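Local coordinates for cell division control protein Cdc48 (Mycobacterium smegmatis, PDB 5E7P), which probably binds and hydrolyses ATP, as an AAA-family ATPase with two nucleotide-binding modules, both of which hold ADP in this crystal, at residues A[701-706]-A[720-725]; A[137-140]-A[144-147]; A[24-29]-A[87-92]; A[693-698]-A[724-729]. All blocks are in the same frame, centred on the assembly; numbering follows the deposited sequence.

How the contacts relate
From the N terminus, contact 3 comes first and closes a loop of 57 residues within the Cdc48 N-terminal domain. Contact 2 follows, bridging two short strands separated by only three residues. The two touch: N91 OD1 probably takes a hydrogen bond from T144 N at 2.9 Å. Far along the chain, in the AAA+ lid, contact 4 joins 693-698 to 724-729, and contact 1 opens inside its loop and ends on the same stretch, sharing E724 and T725. Both use helices 690-707 and 716-725, with L696 CD1 packing 3.7 Å from A722 CB. Lid and N-terminal domain also meet, since M705 CE lies 4.2 Å from L24 CD2, linking contacts 1 and 3.

Contact 1: residues A[701-706]-A[720-725]; sequences AMTAMR and AKARET
The carbonyl oxygen of A722, a residue packed against T703, is gripped twice by T725: T725 OG1 donates to A722 O at 3.2 Å, and the backbone T725 N does so at 3.1 Å. Both donors come from the same face of the carbonyl plane, the hydroxyl tilted 23° from it. A threonine three residues on can thus reinforce the helical turn with its own side chain. That turn belongs to helix 716-725, which packs against helix 690-707 in the helical lid typical of AAA+ ATPases. The nearest pair of CA atoms in these segments is T703 and A722, where the alanine methyl is small enough to let the helices come near: their CA atoms are 6.9 Å apart. The main touch between side chains is aliphatic. K721 runs fully extended away from its helix, with CG anti to the backbone N (chi1 -179°), and passes T703 obliquely, so that K721 CD sits 3.8 Å from T703 CG2. A long lysine suits this exposed margin because its methylenes can pack while the amine is carried beyond them. Threonine suits the facing position because it has two different branches. Its hydroxyl turns back to the carbonyl of E699 one helical turn earlier, leaving the methyl for the lysine. T703 OG1 stands 4.5 Å from A722 CB.

Contact 2: residues A[137-140]-A[144-147]; sequences KVMT and TVSL
V145 and M139, the two residues that bury most surface here, meet through one branch and one thioether. The valine methyl CG1 lies 3.6 Å from M139 SD and 4.2 Å from M139 CE, and the two side chains cross at about a right angle. A bend at chi2 (-69°) brings the sulfur there: M139 leaves its strand at an angle to the partner segment, and the fold in the chain swings the sulfur across. Methionine suits this gap, being long and flexible enough to bring its sulfur to V145 CG1 although the CA atoms of M139 and V145 are 8.1 Å apart, while the branched valine offers a compact, rigid surface. K137 reaches over with an extended chain that leaves NZ 3.9 Å from S146 O. The strands do not pair with each other. M139 bonds through its backbone to V189 in one sheet and V145 to L178 in another, so between these two segments it is side chains that reach across. As in relatives of Cdc48, this is probably the small beta subdomain that follows the double-psi barrel. The sulfur and methyl groups supply dispersion and exclusion of water, and such a contact depends on close fit more than on direction.

Contact 3: residues A[24-29]-A[87-92]; sequences LTARLN and VTLSNA
Helix 86-92 packs against strand 22-28 of a six-stranded mixed sheet, and L89 is the side chain that carries the contact, its forked end spread over A26 and L28. The two methyls divide the work. L89 CD2 lies 4.0 Å from A26 CB, and L89 CD1 lies 3.8 Å from L28 CD2. The leucine points from the helix at the strand, with CG anti to the carbonyl carbon (chi1 -73°), and so sets its fork astride the places of two residues that alternate along the strand. A26, whose single methyl takes one branch of the leucine, also touches V94 and V100; a small residue suits a place met from several directions. Helix and strand both belong to the Cdc48 N-terminal domain, whose fold is of the double-psi beta-barrel class, and this helix follows strand 81-84 at the edge of the sheet. L84 of that strand also packs on L89, so L89 touches side chains of two neighbouring strands. L28 comes in differently. Its CB does not point at the helix, and with CG anti to the backbone N (chi1 -171°) the isobutyl group turns to meet L89 at about a right angle. A long, branched residue suits this place because the chain must turn before CD2 can reach across. E96 touches L28 as well.

Contact 4: residues A[693-698]-A[724-729]; sequences CVALLR and ETVRPS
V726 points into helix 690-707 and lodges its fork against the backbone between A695 and L696. With CG1 anti to its own backbone N (chi1 -177°), one methyl, V726 CG1, sits 4.0 Å from L696 N and 4.2 Å from A695 CB. The other, V726 CG2, lies 3.8 Å from A695 O. Hence the valine meets the main chain of the helix as much as its side chains. L696 comes from beside it: its isobutyl group slants past the valine, and L696 CD1 reaches V726 CB at 4.1 Å. The residue types fit. Alanine at 695 leaves the helix surface low enough for a beta-branched residue to reach the backbone, while L696 has the length to bring CD1 to V726 and also to touch R723 of helix 716-725. Beyond the touching residues, the chain after helix 716-725 is tied by two side-chain hydrogen bonds, V726 O to Y688 OH just before helix 690-707 and S729 OG to D692 OD2 within it. V694, next to A695, belongs to the ADP pocket. This packing of a loop against a lid helix that also carries V694, which touches the bound ADP, is part of the small helical lid of the AAA+ fold.

Contact 1: residues A[701-706]-A[720-725]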
loop_
_atom_site.group_PDB
_atom_site.type_symbol
_atom_site.label_atom_id
_atom_site.label_comp_id
_atom_site.label_asym_id
_atom_site.label_seq_id
_atom_site.Cartn_x
_atom_site.Cartn_y
_atom_site.Cartn_z
ATOM N N ALA A 701 1.910 24.237 -16.141
ATOM C CA ALA A 701 3.133 23.555 -16.537
ATOM C C ALA A 701 2.971 22.911 -17.908
ATOM O O ALA A 701 3.873 22.974 -18.741
ATOM C CB ALA A 701 3.524 22.513 -15.496
ATOM N N MET A 702 1.812 22.302 -18.138
ATOM C CA MET A 702 1.524 21.655 -19.416
ATOM C C MET A 702 1.412 22.682 -20.541
ATOM O O MET A 702 1.873 22.446 -21.659
ATOM C CB MET A 702 0.246 20.817 -19.321
ATOM C CG MET A 702 -0.182 20.182 -20.639
ATOM S SD MET A 702 1.017 19.004 -21.297
ATOM C CE MET A 702 0.503 17.486 -20.498
ATOM N N THR A 703 0.801 23.823 -20.237
ATOM C CA THR A 703 0.688 24.911 -21.200
ATOM C C THR A 703 2.073 25.398 -21.624
ATOM O O THR A 703 2.303 25.714 -22.791
ATOM C CB THR A 703 -0.134 26.090 -20.626
ATOM O OG1 THR A 703 -1.490 25.676 -20.413
ATOM C CG2 THR A 703 -0.127 27.272 -21.580
ATOM N N ALA A 704 2.999 25.436 -20.670
ATOM C CA ALA A 704 4.360 25.886 -20.941
ATOM C C ALA A 704 5.164 24.855 -21.729
ATOM O O ALA A 704 5.925 25.209 -22.628
ATOM C CB ALA A 704 5.066 26.230 -19.646
ATOM N N MET A 705 4.996 23.581 -21.385
ATOM C CA MET A 705 5.706 22.504 -22.069
ATOM C C MET A 705 5.289 22.407 -23.536
ATOM O O MET A 705 6.129 22.209 -24.414
ATOM C CB MET A 705 5.471 21.162 -21.366
ATOM C CG MET A 705 6.043 21.077 -19.957
ATOM S SD MET A 705 7.843 21.001 -19.919
ATOM C CE MET A 705 8.139 19.356 -20.560
ATOM N N ARG A 706 3.993 22.551 -23.794
ATOM C CA ARG A 706 3.480 22.488 -25.160
ATOM C C ARG A 706 3.875 23.724 -25.969
ATOM O O ARG A 706 4.158 23.627 -27.165
ATOM C CB ARG A 706 1.958 22.322 -25.174
ATOM C CG ARG A 706 1.453 21.012 -24.591
ATOM C CD ARG A 706 0.019 20.753 -25.023
ATOM N NE ARG A 706 -0.612 19.669 -24.272
ATOM C CZ ARG A 706 -0.384 18.377 -24.483
ATOM N NH1 ARG A 706 -1.012 17.466 -23.754
ATOM N NH2 ARG A 706 0.474 17.995 -25.420
ATOM N N ALA A 720 -2.257 32.527 -17.203
ATOM C CA ALA A 720 -3.458 33.214 -17.664
ATOM C C ALA A 720 -4.295 32.328 -18.581
ATOM O O ALA A 720 -5.525 32.319 -18.500
ATOM C CB ALA A 720 -3.088 34.509 -18.370
ATOM N N LYS A 721 -3.624 31.582 -19.453
ATOM C CA LYS A 721 -4.307 30.651 -20.343
ATOM C C LYS A 721 -4.869 29.465 -19.564
ATOM O O LYS A 721 -5.986 29.019 -19.814
ATOM C CB LYS A 721 -3.365 30.157 -21.440
ATOM C CG LYS A 721 -4.018 29.197 -22.419
ATOM C CD LYS A 721 -3.046 28.755 -23.497
ATOM C CE LYS A 721 -3.715 27.804 -24.482
ATOM N NZ LYS A 721 -2.783 27.354 -25.555
ATOM N N ALA A 722 -4.084 28.961 -18.615
ATOM C CA ALA A 722 -4.507 27.848 -17.774
ATOM C C ALA A 722 -5.788 28.182 -17.015
ATOM O O ALA A 722 -6.656 27.327 -16.839
ATOM C CB ALA A 722 -3.399 27.466 -16.805
ATOM N N ARG A 723 -5.903 29.435 -16.583
ATOM C CA ARG A 723 -7.072 29.889 -15.834
ATOM C C ARG A 723 -8.345 29.895 -16.675
ATOM O O ARG A 723 -9.447 30.018 -16.141
ATOM C CB ARG A 723 -6.836 31.282 -15.247
ATOM C CG ARG A 723 -5.769 31.334 -14.171
ATOM C CD ARG A 723 -5.832 32.643 -13.410
ATOM N NE ARG A 723 -7.140 32.832 -12.793
ATOM C CZ ARG A 723 -7.469 33.882 -12.050
ATOM N NH1 ARG A 723 -6.581 34.843 -11.828
ATOM N NH2 ARG A 723 -8.685 33.971 -11.528
ATOM N N GLU A 724 -8.194 29.772 -17.990
ATOM C CA GLU A 724 -9.347 29.728 -18.880
ATOM C C GLU A 724 -10.017 28.360 -18.821
ATOM O O GLU A 724 -11.237 28.253 -18.948
ATOM C CB GLU A 724 -8.940 30.061 -20.316
ATOM C CG GLU A 724 -8.304 31.433 -20.475
ATOM C CD GLU A 724 -7.891 31.726 -21.908
ATOM O OE1 GLU A 724 -8.122 30.866 -22.787
ATOM O OE2 GLU A 724 -7.333 32.819 -22.152
ATOM N N THR A 725 -9.216 27.317 -18.622
ATOM C CA THR A 725 -9.740 25.955 -18.539
ATOM C C THR A 725 -9.948 25.507 -17.093
ATOM O O THR A 725 -10.856 24.727 -16.805
ATOM C CB THR A 725 -8.831 24.943 -19.266
ATOM O OG1 THR A 725 -7.582 24.829 -18.574
ATOM C CG2 THR A 725 -8.576 25.388 -20.698
#

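Contact 2: residues A[137-140]-A[144-147]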
loop_
_atom_site.group_PDB
_atom_site.type_symbol
_atom_site.label_atom_id
_atom_site.label_comp_id
_atom_site.label_asym_id
_atom_site.label_seq_id
_atom_site.Cartn_x
_atom_site.Cartn_y
_atom_site.Cartn_z
ATOM N N LYS A 137 7.954 -3.858 -8.870
ATOM C CA LYS A 137 8.317 -3.410 -10.212
ATOM C C LYS A 137 7.178 -3.574 -11.217
ATOM O O LYS A 137 6.352 -4.479 -11.089
ATOM C CB LYS A 137 9.573 -4.135 -10.700
ATOM C CG LYS A 137 10.798 -3.860 -9.848
ATOM C CD LYS A 137 12.075 -4.315 -10.532
ATOM C CE LYS A 137 13.299 -3.906 -9.723
ATOM N NZ LYS A 137 14.569 -4.247 -10.423
ATOM N N VAL A 138 7.139 -2.691 -12.212
ATOM C CA VAL A 138 6.106 -2.737 -13.246
ATOM C C VAL A 138 6.488 -3.657 -14.402
ATOM O O VAL A 138 7.643 -3.705 -14.825
ATOM C CB VAL A 138 5.769 -1.335 -13.799
ATOM C CG1 VAL A 138 5.039 -0.510 -12.753
ATOM C CG2 VAL A 138 7.028 -0.629 -14.267
ATOM N N MET A 139 5.500 -4.385 -14.910
ATOM C CA MET A 139 5.724 -5.353 -15.972
ATOM C C MET A 139 4.804 -5.076 -17.152
ATOM O O MET A 139 3.673 -4.623 -16.981
ATOM C CB MET A 139 5.484 -6.775 -15.456
ATOM C CG MET A 139 6.312 -7.156 -14.239
ATOM S SD MET A 139 8.067 -7.323 -14.609
ATOM C CE MET A 139 8.764 -7.281 -12.961
ATOM N N THR A 140 5.306 -5.350 -18.351
ATOM C CA THR A 140 4.521 -5.253 -19.571
ATOM C C THR A 140 4.956 -6.400 -20.472
ATOM O O THR A 140 6.136 -6.748 -20.501
ATOM C CB THR A 140 4.760 -3.912 -20.298
ATOM O OG1 THR A 140 4.599 -2.826 -19.378
ATOM C CG2 THR A 140 3.780 -3.743 -21.451
ATOM N N THR A 144 11.964 -6.673 -21.259
ATOM C CA THR A 144 13.132 -7.353 -20.721
ATOM C C THR A 144 13.417 -6.823 -19.321
ATOM O O THR A 144 13.745 -5.650 -19.148
ATOM C CB THR A 144 14.371 -7.143 -21.606
ATOM O OG1 THR A 144 14.180 -7.802 -22.863
ATOM C CG2 THR A 144 15.605 -7.716 -20.932
ATOM N N VAL A 145 13.275 -7.687 -18.321
ATOM C CA VAL A 145 13.544 -7.300 -16.941
ATOM C C VAL A 145 14.798 -7.975 -16.405
ATOM O O VAL A 145 15.153 -9.079 -16.822
ATOM C CB VAL A 145 12.360 -7.627 -16.009
ATOM C CG1 VAL A 145 11.200 -6.688 -16.276
ATOM C CG2 VAL A 145 11.935 -9.078 -16.175
ATOM N N SER A 146 15.466 -7.299 -15.478
ATOM C CA SER A 146 16.654 -7.845 -14.841
ATOM C C SER A 146 16.396 -8.061 -13.356
ATOM O O SER A 146 15.898 -7.170 -12.669
ATOM C CB SER A 146 17.835 -6.896 -15.034
ATOM O OG SER A 146 17.494 -5.586 -14.617
ATOM N N LEU A 147 16.730 -9.251 -12.864
ATOM C CA LEU A 147 16.559 -9.562 -11.450
ATOM C C LEU A 147 17.603 -8.839 -10.610
ATOM O O LEU A 147 17.346 -8.469 -9.466
ATOM C CB LEU A 147 16.662 -11.069 -11.210
ATOM C CG LEU A 147 15.646 -11.969 -11.913
ATOM C CD1 LEU A 147 15.780 -13.406 -11.420
ATOM C CD2 LEU A 147 14.234 -11.453 -11.705
#

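Contact 3: residues A[24-29]-A[87-92]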
loop_
_atom_site.group_PDB
_atom_site.type_symbol
_atom_site.label_atom_id
_atom_site.label_comp_id
_atom_site.label_asym_id
_atom_site.label_seq_id
_atom_site.Cartn_x
_atom_site.Cartn_y
_atom_site.Cartn_z
ATOM N N LEU A 24 9.161 13.743 -25.482
ATOM C CA LEU A 24 10.439 14.186 -24.944
ATOM C C LEU A 24 11.593 13.560 -25.715
ATOM O O LEU A 24 11.391 12.660 -26.530
ATOM C CB LEU A 24 10.557 13.826 -23.460
ATOM C CG LEU A 24 9.528 14.421 -22.498
ATOM C CD1 LEU A 24 9.813 13.964 -21.081
ATOM C CD2 LEU A 24 9.531 15.937 -22.579
ATOM N N THR A 25 12.800 14.049 -25.454
ATOM C CA THR A 25 14.005 13.456 -26.016
ATOM C C THR A 25 14.536 12.411 -25.041
ATOM O O THR A 25 14.687 12.680 -23.849
ATOM C CB THR A 25 15.092 14.516 -26.277
ATOM O OG1 THR A 25 14.522 15.624 -26.985
ATOM C CG2 THR A 25 16.231 13.924 -27.094
ATOM N N ALA A 26 14.810 11.213 -25.548
ATOM C CA ALA A 26 15.265 10.116 -24.703
ATOM C C ALA A 26 16.780 9.966 -24.749
ATOM O O ALA A 26 17.334 9.498 -25.744
ATOM C CB ALA A 26 14.590 8.817 -25.115
ATOM N N ARG A 27 17.446 10.364 -23.670
ATOM C CA ARG A 27 18.894 10.215 -23.573
ATOM C C ARG A 27 19.272 9.019 -22.706
ATOM O O ARG A 27 18.576 8.689 -21.748
ATOM C CB ARG A 27 19.539 11.491 -23.029
ATOM C CG ARG A 27 19.264 12.727 -23.871
ATOM C CD ARG A 27 20.185 13.875 -23.488
ATOM N NE ARG A 27 20.350 13.987 -22.040
ATOM C CZ ARG A 27 20.991 14.982 -21.434
ATOM N NH1 ARG A 27 21.092 15.001 -20.111
ATOM N NH2 ARG A 27 21.528 15.961 -22.152
ATOM N N LEU A 28 20.380 8.372 -23.055
ATOM C CA LEU A 28 20.843 7.189 -22.343
ATOM C C LEU A 28 21.395 7.552 -20.968
ATOM O O LEU A 28 22.330 8.344 -20.853
ATOM C CB LEU A 28 21.907 6.459 -23.172
ATOM C CG LEU A 28 22.402 5.074 -22.736
ATOM C CD1 LEU A 28 23.598 5.168 -21.797
ATOM C CD2 LEU A 28 21.279 4.264 -22.096
ATOM N N ASN A 29 20.808 6.968 -19.928
ATOM C CA ASN A 29 21.304 7.149 -18.571
ATOM C C ASN A 29 22.658 6.466 -18.430
ATOM O O ASN A 29 22.758 5.244 -18.529
ATOM C CB ASN A 29 20.308 6.586 -17.555
ATOM C CG ASN A 29 20.557 7.095 -16.145
ATOM O OD1 ASN A 29 21.698 7.336 -15.751
ATOM N ND2 ASN A 29 19.485 7.266 -15.379
ATOM N N VAL A 87 17.853 -1.017 -21.091
ATOM C CA VAL A 87 16.726 -1.936 -21.228
ATOM C C VAL A 87 15.405 -1.216 -21.497
ATOM O O VAL A 87 14.534 -1.751 -22.181
ATOM C CB VAL A 87 16.575 -2.870 -20.003
ATOM C CG1 VAL A 87 17.736 -3.851 -19.936
ATOM C CG2 VAL A 87 16.469 -2.065 -18.725
ATOM N N THR A 88 15.262 -0.005 -20.965
ATOM C CA THR A 88 14.044 0.774 -21.178
ATOM C C THR A 88 13.970 1.275 -22.615
ATOM O O THR A 88 12.910 1.227 -23.243
ATOM C CB THR A 88 13.944 1.970 -20.211
ATOM O OG1 THR A 88 14.088 1.509 -18.862
ATOM C CG2 THR A 88 12.602 2.659 -20.356
ATOM N N LEU A 89 15.098 1.757 -23.128
ATOM C CA LEU A 89 15.194 2.172 -24.523
ATOM C C LEU A 89 14.812 1.016 -25.441
ATOM O O LEU A 89 14.137 1.207 -26.452
ATOM C CB LEU A 89 16.613 2.642 -24.851
ATOM C CG LEU A 89 17.067 3.990 -24.290
ATOM C CD1 LEU A 89 18.513 4.255 -24.668
ATOM C CD2 LEU A 89 16.170 5.111 -24.793
ATOM N N SER A 90 15.245 -0.183 -25.070
ATOM C CA SER A 90 14.938 -1.385 -25.830
ATOM C C SER A 90 13.464 -1.769 -25.701
ATOM O O SER A 90 12.820 -2.123 -26.687
ATOM C CB SER A 90 15.832 -2.537 -25.371
ATOM O OG SER A 90 15.518 -3.733 -26.058
ATOM N N ASN A 91 12.933 -1.692 -24.483
ATOM C CA ASN A 91 11.538 -2.054 -24.232
ATOM C C ASN A 91 10.538 -1.093 -24.871
ATOM O O ASN A 91 9.416 -1.481 -25.198
ATOM C CB ASN A 91 11.266 -2.161 -22.728
ATOM C CG ASN A 91 11.950 -3.356 -22.092
ATOM O OD1 ASN A 91 12.367 -4.287 -22.784
ATOM N ND2 ASN A 91 12.065 -3.340 -20.766
ATOM N N ALA A 92 10.947 0.159 -25.042
ATOM C CA ALA A 92 10.063 1.184 -25.582
ATOM C C ALA A 92 10.227 1.345 -27.092
ATOM O O ALA A 92 9.458 2.059 -27.733
ATOM C CB ALA A 92 10.302 2.512 -24.880
#

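Contact 4: residues A[693-698]-A[724-729]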
loop_
_atom_site.group_PDB
_atom_site.type_symbol
_atom_site.label_atom_id
_atom_site.label_comp_id
_atom_site.label_asym_id
_atom_site.label_seq_id
_atom_site.Cartn_x
_atom_site.Cartn_y
_atom_site.Cartn_z
ATOM N N CYS A 693 -6.350 24.593 -7.261
ATOM C CA CYS A 693 -5.027 25.208 -7.292
ATOM C C CYS A 693 -3.989 24.237 -7.850
ATOM O O CYS A 693 -3.164 24.607 -8.686
ATOM C CB CYS A 693 -4.610 25.676 -5.894
ATOM S SG CYS A 693 -5.683 26.934 -5.160
ATOM N N VAL A 694 -4.034 22.999 -7.369
ATOM C CA VAL A 694 -3.146 21.943 -7.846
ATOM C C VAL A 694 -3.317 21.731 -9.350
ATOM O O VAL A 694 -2.344 21.499 -10.074
ATOM C CB VAL A 694 -3.413 20.614 -7.092
ATOM C CG1 VAL A 694 -2.624 19.466 -7.704
ATOM C CG2 VAL A 694 -3.080 20.770 -5.612
ATOM N N ALA A 695 -4.558 21.833 -9.817
ATOM C CA ALA A 695 -4.862 21.647 -11.233
ATOM C C ALA A 695 -4.422 22.845 -12.071
ATOM O O ALA A 695 -4.105 22.702 -13.253
ATOM C CB ALA A 695 -6.348 21.377 -11.428
ATOM N N LEU A 696 -4.406 24.025 -11.459
ATOM C CA LEU A 696 -3.969 25.232 -12.152
ATOM C C LEU A 696 -2.467 25.193 -12.425
ATOM O O LEU A 696 -2.002 25.687 -13.451
ATOM C CB LEU A 696 -4.334 26.485 -11.353
ATOM C CG LEU A 696 -4.002 27.822 -12.026
ATOM C CD1 LEU A 696 -4.733 27.957 -13.353
ATOM C CD2 LEU A 696 -4.322 29.000 -11.117
ATOM N N LEU A 697 -1.712 24.598 -11.507
ATOM C CA LEU A 697 -0.268 24.452 -11.674
ATOM C C LEU A 697 0.041 23.367 -12.693
ATOM O O LEU A 697 0.956 23.502 -13.505
ATOM C CB LEU A 697 0.391 24.103 -10.340
ATOM C CG LEU A 697 0.453 25.208 -9.288
ATOM C CD1 LEU A 697 0.862 24.627 -7.945
ATOM C CD2 LEU A 697 1.421 26.294 -9.722
ATOM N N ARG A 698 -0.726 22.284 -12.623
ATOM C CA ARG A 698 -0.636 21.186 -13.575
ATOM C C ARG A 698 -0.895 21.687 -14.991
ATOM O O ARG A 698 -0.129 21.405 -15.913
ATOM C CB ARG A 698 -1.657 20.113 -13.199
ATOM C CG ARG A 698 -1.899 19.040 -14.248
ATOM C CD ARG A 698 -3.195 18.305 -13.926
ATOM N NE ARG A 698 -3.318 17.031 -14.626
ATOM C CZ ARG A 698 -3.844 16.894 -15.838
ATOM N NH1 ARG A 698 -4.291 17.961 -16.487
ATOM N NH2 ARG A 698 -3.918 15.693 -16.399
ATOM N N GLU A 724 -8.194 29.772 -17.990
ATOM C CA GLU A 724 -9.347 29.728 -18.880
ATOM C C GLU A 724 -10.017 28.360 -18.821
ATOM O O GLU A 724 -11.237 28.253 -18.948
ATOM C CB GLU A 724 -8.940 30.061 -20.316
ATOM C CG GLU A 724 -8.304 31.433 -20.475
ATOM C CD GLU A 724 -7.891 31.726 -21.908
ATOM O OE1 GLU A 724 -8.122 30.866 -22.787
ATOM O OE2 GLU A 724 -7.333 32.819 -22.152
ATOM N N THR A 725 -9.216 27.317 -18.622
ATOM C CA THR A 725 -9.740 25.955 -18.539
ATOM C C THR A 725 -9.948 25.507 -17.093
ATOM O O THR A 725 -10.856 24.727 -16.805
ATOM C CB THR A 725 -8.831 24.943 -19.266
ATOM O OG1 THR A 725 -7.582 24.829 -18.574
ATOM C CG2 THR A 725 -8.576 25.388 -20.698
ATOM N N VAL A 726 -9.107 25.997 -16.188
ATOM C CA VAL A 726 -9.248 25.676 -14.771
ATOM C C VAL A 726 -10.024 26.772 -14.044
ATOM O O VAL A 726 -9.481 27.829 -13.717
ATOM C CB VAL A 726 -7.883 25.468 -14.091
ATOM C CG1 VAL A 726 -8.077 25.057 -12.639
ATOM C CG2 VAL A 726 -7.072 24.422 -14.842
ATOM N N ARG A 727 -11.300 26.504 -13.791
ATOM C CA ARG A 727 -12.204 27.501 -13.231
ATOM C C ARG A 727 -12.420 27.291 -11.733
ATOM O O ARG A 727 -12.153 26.208 -11.215
ATOM C CB ARG A 727 -13.544 27.456 -13.975
ATOM C CG ARG A 727 -13.420 27.664 -15.474
ATOM C CD ARG A 727 -12.612 28.912 -15.783
ATOM N NE ARG A 727 -13.206 30.108 -15.193
ATOM C CZ ARG A 727 -12.548 31.247 -14.992
ATOM N NH1 ARG A 727 -11.268 31.344 -15.325
ATOM N NH2 ARG A 727 -13.169 32.287 -14.450
ATOM N N PRO A 728 -12.892 28.335 -11.027
ATOM C CA PRO A 728 -13.256 28.166 -9.615
ATOM C C PRO A 728 -14.452 27.226 -9.464
ATOM O O PRO A 728 -15.380 27.284 -10.275
ATOM C CB PRO A 728 -13.631 29.588 -9.177
ATOM C CG PRO A 728 -13.963 30.309 -10.449
ATOM C CD PRO A 728 -13.036 29.733 -11.468
ATOM N N SER A 729 -14.432 26.377 -8.440
ATOM C CA SER A 729 -15.472 25.367 -8.271
ATOM C C SER A 729 -16.315 25.558 -7.010
ATOM O O SER A 729 -17.375 24.948 -6.870
ATOM C CB SER A 729 -14.853 23.969 -8.278
ATOM O OG SER A 729 -13.898 23.837 -7.239
#